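Local coordinates for protein chitinase (Paenibacillus sp. FPU-7, PDB 5GZT) that probably hydrolyses internal beta-1,4 linkages of chitin and chitodextrins at random, as a glycoside hydrolase carrying two family 18 catalytic domains, at residues 870-882 with 916-928. Residues are numbered along the deposited sequence; the frame is centred on the assembly and turned at random.
Sequences TREELANSAIAFM and TALLKLFREKLDV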
loop_
_atom_site.group_PDB
_atom_site.type_symbol
_atom_site.label_atom_id
_atom_site.label_comp_id
_atom_site.label_asym_id
_atom_site.label_seq_id
_atom_site.Cartn_x
_atom_site.Cartn_y
_atom_site.Cartn_z
ATOM N N THR B 870 -17.139 28.016 47.562
ATOM C CA THR B 870 -17.829 28.698 46.428
ATOM C C THR B 870 -18.857 27.765 45.779
ATOM O O THR B 870 -19.936 28.209 45.332
ATOM C CB THR B 870 -16.845 29.203 45.404
ATOM O OG1 THR B 870 -15.975 28.158 44.998
ATOM C CG2 THR B 870 -15.965 30.314 46.021
ATOM N N ARG B 871 -18.544 26.479 45.749
ATOM C CA ARG B 871 -19.458 25.458 45.152
ATOM C C ARG B 871 -20.750 25.403 45.969
ATOM O O ARG B 871 -21.847 25.475 45.434
ATOM C CB ARG B 871 -18.750 24.068 45.124
ATOM C CG ARG B 871 -17.594 24.094 44.178
ATOM C CD ARG B 871 -17.028 22.780 43.799
ATOM N NE ARG B 871 -16.253 22.148 44.839
ATOM C CZ ARG B 871 -14.919 22.140 44.972
ATOM N NH1 ARG B 871 -14.145 22.767 44.182
ATOM N NH2 ARG B 871 -14.364 21.423 45.955
ATOM N N GLU B 872 -20.574 25.350 47.281
ATOM C CA GLU B 872 -21.626 25.409 48.246
ATOM C C GLU B 872 -22.524 26.629 48.056
ATOM O O GLU B 872 -23.767 26.513 47.951
ATOM C CB GLU B 872 -21.001 25.344 49.669
ATOM C CG GLU B 872 -21.982 25.528 50.819
ATOM C CD GLU B 872 -22.733 24.248 51.110
ATOM O OE1 GLU B 872 -22.238 23.168 50.630
ATOM O OE2 GLU B 872 -23.780 24.354 51.821
ATOM N N GLU B 873 -21.904 27.790 47.966
ATOM C CA GLU B 873 -22.675 28.985 47.796
ATOM C C GLU B 873 -23.459 29.020 46.450
ATOM O O GLU B 873 -24.657 29.373 46.407
ATOM C CB GLU B 873 -21.719 30.184 47.858
ATOM C CG GLU B 873 -22.464 31.467 47.809
ATOM C CD GLU B 873 -21.545 32.687 47.895
ATOM O OE1 GLU B 873 -20.294 32.582 47.650
ATOM O OE2 GLU B 873 -22.163 33.739 48.217
ATOM N N LEU B 874 -22.811 28.631 45.371
ATOM C CA LEU B 874 -23.479 28.613 44.070
ATOM C C LEU B 874 -24.625 27.567 44.117
ATOM O O LEU B 874 -25.756 27.840 43.701
ATOM C CB LEU B 874 -22.495 28.327 42.894
ATOM C CG LEU B 874 -23.249 28.391 41.535
ATOM C CD1 LEU B 874 -23.475 29.822 41.171
ATOM C CD2 LEU B 874 -22.536 27.686 40.385
ATOM N N ALA B 875 -24.361 26.415 44.708
ATOM C CA ALA B 875 -25.353 25.348 44.708
ATOM C C ALA B 875 -26.589 25.746 45.482
ATOM O O ALA B 875 -27.721 25.639 45.014
ATOM C CB ALA B 875 -24.736 24.058 45.230
ATOM N N ASN B 876 -26.384 26.280 46.684
ATOM C CA ASN B 876 -27.490 26.753 47.489
ATOM C C ASN B 876 -28.238 27.836 46.765
ATOM O O ASN B 876 -29.449 27.845 46.713
ATOM C CB ASN B 876 -26.967 27.314 48.865
ATOM C CG ASN B 876 -26.553 26.229 49.815
ATOM O OD1 ASN B 876 -27.031 25.118 49.751
ATOM N ND2 ASN B 876 -25.681 26.570 50.746
ATOM N N SER B 877 -27.533 28.751 46.133
ATOM C CA SER B 877 -28.253 29.793 45.380
ATOM C C SER B 877 -29.051 29.270 44.154
ATOM O O SER B 877 -30.168 29.733 43.862
ATOM C CB SER B 877 -27.244 30.856 44.975
ATOM O OG SER B 877 -27.892 31.873 44.311
ATOM N N ALA B 878 -28.473 28.307 43.419
ATOM C CA ALA B 878 -29.164 27.702 42.273
ATOM C C ALA B 878 -30.426 26.989 42.707
ATOM O O ALA B 878 -31.475 27.098 42.117
ATOM C CB ALA B 878 -28.210 26.684 41.653
ATOM N N ILE B 879 -30.338 26.349 43.865
ATOM C CA ILE B 879 -31.510 25.669 44.421
ATOM C C ILE B 879 -32.575 26.644 44.877
ATOM O O ILE B 879 -33.784 26.393 44.712
ATOM C CB ILE B 879 -31.025 24.677 45.528
ATOM C CG1 ILE B 879 -30.579 23.416 44.808
ATOM C CG2 ILE B 879 -32.052 24.460 46.633
ATOM C CD1 ILE B 879 -29.685 22.591 45.609
ATOM N N ALA B 880 -32.164 27.744 45.485
ATOM C CA ALA B 880 -33.186 28.740 45.897
ATOM C C ALA B 880 -33.912 29.281 44.650
ATOM O O ALA B 880 -35.152 29.445 44.637
ATOM C CB ALA B 880 -32.565 29.915 46.749
ATOM N N PHE B 881 -33.149 29.511 43.573
ATOM C CA PHE B 881 -33.740 30.016 42.336
ATOM C C PHE B 881 -34.754 28.965 41.759
ATOM O O PHE B 881 -35.836 29.283 41.322
ATOM C CB PHE B 881 -32.603 30.332 41.365
ATOM C CG PHE B 881 -33.031 31.090 40.127
ATOM C CD1 PHE B 881 -33.599 30.421 39.056
ATOM C CD2 PHE B 881 -32.819 32.477 40.028
ATOM C CE1 PHE B 881 -33.988 31.085 37.955
ATOM C CE2 PHE B 881 -33.178 33.160 38.892
ATOM C CZ PHE B 881 -33.744 32.454 37.836
ATOM N N MET B 882 -34.344 27.720 41.791
ATOM C CA MET B 882 -35.142 26.600 41.320
ATOM C C MET B 882 -36.510 26.575 41.997
ATOM O O MET B 882 -37.566 26.594 41.325
ATOM C CB MET B 882 -34.352 25.290 41.457
ATOM C CG MET B 882 -35.103 24.025 40.931
ATOM S SD MET B 882 -34.263 22.509 41.508
ATOM C CE MET B 882 -34.901 22.464 43.139
ATOM N N THR B 916 -16.275 18.475 37.975
ATOM C CA THR B 916 -16.695 17.190 38.534
ATOM C C THR B 916 -17.149 17.443 39.992
ATOM O O THR B 916 -18.195 16.914 40.460
ATOM C CB THR B 916 -15.525 16.214 38.471
ATOM O OG1 THR B 916 -15.171 16.050 37.091
ATOM C CG2 THR B 916 -15.872 14.877 39.177
ATOM N N ALA B 917 -16.375 18.222 40.749
ATOM C CA ALA B 917 -16.750 18.465 42.179
ATOM C C ALA B 917 -17.998 19.312 42.272
ATOM O O ALA B 917 -18.846 19.082 43.161
ATOM C CB ALA B 917 -15.544 19.100 42.969
ATOM N N LEU B 918 -18.174 20.210 41.316
ATOM C CA LEU B 918 -19.383 21.043 41.238
ATOM C C LEU B 918 -20.659 20.213 41.013
ATOM O O LEU B 918 -21.636 20.365 41.705
ATOM C CB LEU B 918 -19.226 22.117 40.178
ATOM C CG LEU B 918 -20.386 23.102 40.130
ATOM C CD1 LEU B 918 -20.365 24.077 41.272
ATOM C CD2 LEU B 918 -20.306 23.915 38.872
ATOM N N LEU B 919 -20.606 19.327 40.041
ATOM C CA LEU B 919 -21.715 18.416 39.718
ATOM C C LEU B 919 -21.975 17.491 40.840
ATOM O O LEU B 919 -23.143 17.242 41.198
ATOM C CB LEU B 919 -21.431 17.669 38.415
ATOM C CG LEU B 919 -21.446 18.592 37.206
ATOM C CD1 LEU B 919 -20.993 17.887 35.943
ATOM C CD2 LEU B 919 -22.798 19.259 36.991
ATOM N N LYS B 920 -20.910 16.957 41.452
ATOM C CA LYS B 920 -21.095 16.060 42.578
ATOM C C LYS B 920 -21.872 16.775 43.702
ATOM O O LYS B 920 -22.769 16.196 44.367
ATOM C CB LYS B 920 -19.736 15.588 43.129
ATOM C CG LYS B 920 -19.809 14.752 44.371
ATOM C CD LYS B 920 -18.413 14.417 44.903
ATOM C CE LYS B 920 -18.606 13.395 46.023
ATOM N NZ LYS B 920 -17.218 12.951 46.278
ATOM N N LEU B 921 -21.484 18.011 43.970
ATOM C CA LEU B 921 -22.128 18.775 45.091
ATOM C C LEU B 921 -23.564 19.114 44.691
ATOM O O LEU B 921 -24.494 18.998 45.499
ATOM C CB LEU B 921 -21.346 20.028 45.420
ATOM C CG LEU B 921 -22.022 20.813 46.566
ATOM C CD1 LEU B 921 -21.889 19.993 47.836
ATOM C CD2 LEU B 921 -21.244 22.087 46.816
ATOM N N PHE B 922 -23.763 19.554 43.473
ATOM C CA PHE B 922 -25.150 19.864 43.003
ATOM C C PHE B 922 -26.074 18.625 43.131
ATOM O O PHE B 922 -27.225 18.756 43.626
ATOM C CB PHE B 922 -25.203 20.374 41.576
ATOM C CG PHE B 922 -25.115 21.887 41.424
ATOM C CD1 PHE B 922 -24.000 22.589 41.769
ATOM C CD2 PHE B 922 -26.161 22.573 40.879
ATOM C CE1 PHE B 922 -23.979 23.935 41.628
ATOM C CE2 PHE B 922 -26.117 23.892 40.690
ATOM C CZ PHE B 922 -25.045 24.600 41.068
ATOM N N ARG B 923 -25.556 17.433 42.773
ATOM C CA ARG B 923 -26.370 16.187 42.894
ATOM C C ARG B 923 -26.656 15.849 44.329
ATOM O O ARG B 923 -27.809 15.536 44.667
ATOM C CB ARG B 923 -25.709 15.017 42.218
ATOM C CG ARG B 923 -26.450 13.674 42.215
ATOM C CD ARG B 923 -27.970 13.678 42.566
ATOM N NE ARG B 923 -28.806 14.194 41.651
ATOM C CZ ARG B 923 -30.079 14.561 41.654
ATOM N NH1 ARG B 923 -30.996 14.703 42.599
ATOM N NH2 ARG B 923 -30.441 14.910 40.397
ATOM N N GLU B 924 -25.667 16.017 45.204
ATOM C CA GLU B 924 -25.940 15.835 46.628
ATOM C C GLU B 924 -27.023 16.777 47.138
ATOM O O GLU B 924 -27.983 16.358 47.781
ATOM C CB GLU B 924 -24.639 15.995 47.430
ATOM C CG GLU B 924 -24.839 15.913 48.910
ATOM C CD GLU B 924 -23.519 16.033 49.704
ATOM O OE1 GLU B 924 -22.788 17.012 49.623
ATOM O OE2 GLU B 924 -23.236 15.129 50.402
ATOM N N LYS B 925 -26.916 18.041 46.842
ATOM C CA LYS B 925 -27.918 18.991 47.319
ATOM C C LYS B 925 -29.279 18.722 46.757
ATOM O O LYS B 925 -30.235 18.954 47.401
ATOM C CB LYS B 925 -27.507 20.402 46.987
ATOM C CG LYS B 925 -26.265 20.723 47.820
ATOM C CD LYS B 925 -26.038 22.163 48.053
ATOM C CE LYS B 925 -24.779 22.372 48.861
ATOM N NZ LYS B 925 -24.814 21.928 50.291
ATOM N N LEU B 926 -29.359 18.282 45.497
ATOM C CA LEU B 926 -30.664 18.061 44.906
ATOM C C LEU B 926 -31.260 16.758 45.443
ATOM O O LEU B 926 -32.471 16.624 45.499
ATOM C CB LEU B 926 -30.592 18.025 43.369
ATOM C CG LEU B 926 -30.410 19.394 42.711
ATOM C CD1 LEU B 926 -30.134 19.216 41.227
ATOM C CD2 LEU B 926 -31.594 20.301 42.922
ATOM N N ASP B 927 -30.422 15.773 45.789
ATOM C CA ASP B 927 -30.957 14.631 46.598
ATOM C C ASP B 927 -31.605 15.112 47.890
ATOM O O ASP B 927 -32.640 14.593 48.308
ATOM C CB ASP B 927 -29.865 13.613 46.929
ATOM C CG ASP B 927 -29.338 12.872 45.654
ATOM O OD1 ASP B 927 -29.928 13.027 44.579
ATOM O OD2 ASP B 927 -28.338 12.182 45.790
ATOM N N VAL B 928 -30.921 15.999 48.582
ATOM C CA VAL B 928 -31.460 16.587 49.841
ATOM C C VAL B 928 -32.787 17.257 49.554
ATOM O O VAL B 928 -33.834 16.903 50.140
ATOM C CB VAL B 928 -30.434 17.529 50.490
ATOM C CG1 VAL B 928 -31.007 18.393 51.638
ATOM C CG2 VAL B 928 -29.291 16.748 51.017
HETATM O O HOH W 1 -26.874 23.108 51.629
#
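Ala875 lies against Phe922 where helices 870-882 and 916-928 cross at -45°, two neighbouring outer helices of the (beta/alpha)8 TIM barrel of a family 18 glycoside hydrolase domain. The inner side of the contact is tight and apolar. Small residues suit helix 870-882 here: Ala875 puts its CA over one face of the Phe922 ring, a CH-pi contact 4.1 Å from the centroid, and Ala878 CB comes within 3.6 Å of Phe922 CE2. At the ring edge Leu874 CD2 closes in near the plane. Leu939 of strand 938-943 touches Phe922 and Ile890 of strand 889-893 touches Ala878, which places this side against the barrel strands. Farther along, the flexible thioether of Met882 brings SD to 3.7 Å from Leu926 CD2. At the other end Ala917 CB lies over one face of the Arg871 guanidinium, whose NH1 bonds to Ala865 O, and Leu921 CD2 packs on the backbone of Arg871 and Glu872.

The outer side is polar and faces solvent, yet Lys925 CB is pressed to 3.4 Å from Ile879 CD1. Lys925 sits as a knob among Glu872, Ala875, Asn876 and Ile879, its CD against the CB of Ala875; a bend at its last torsion (chi4 -69°) turns NZ to the Glu872 carboxylate. This salt bridge is short, NZ to OE1 2.9 Å, but its hydrogen bonds are weak. Glu872 OE2 also accepts a hydrogen bond from Asn876 ND2, which comes from above the carboxylate plane. An alanine in place of Glu872 would probably leave the Lys925 ammonium without its carboxylate mate and the Asn876 amide freer to turn. A water accepts from Lys925 NZ at 2.7 Å and donates to Asn876 OD1 at 2.8 Å.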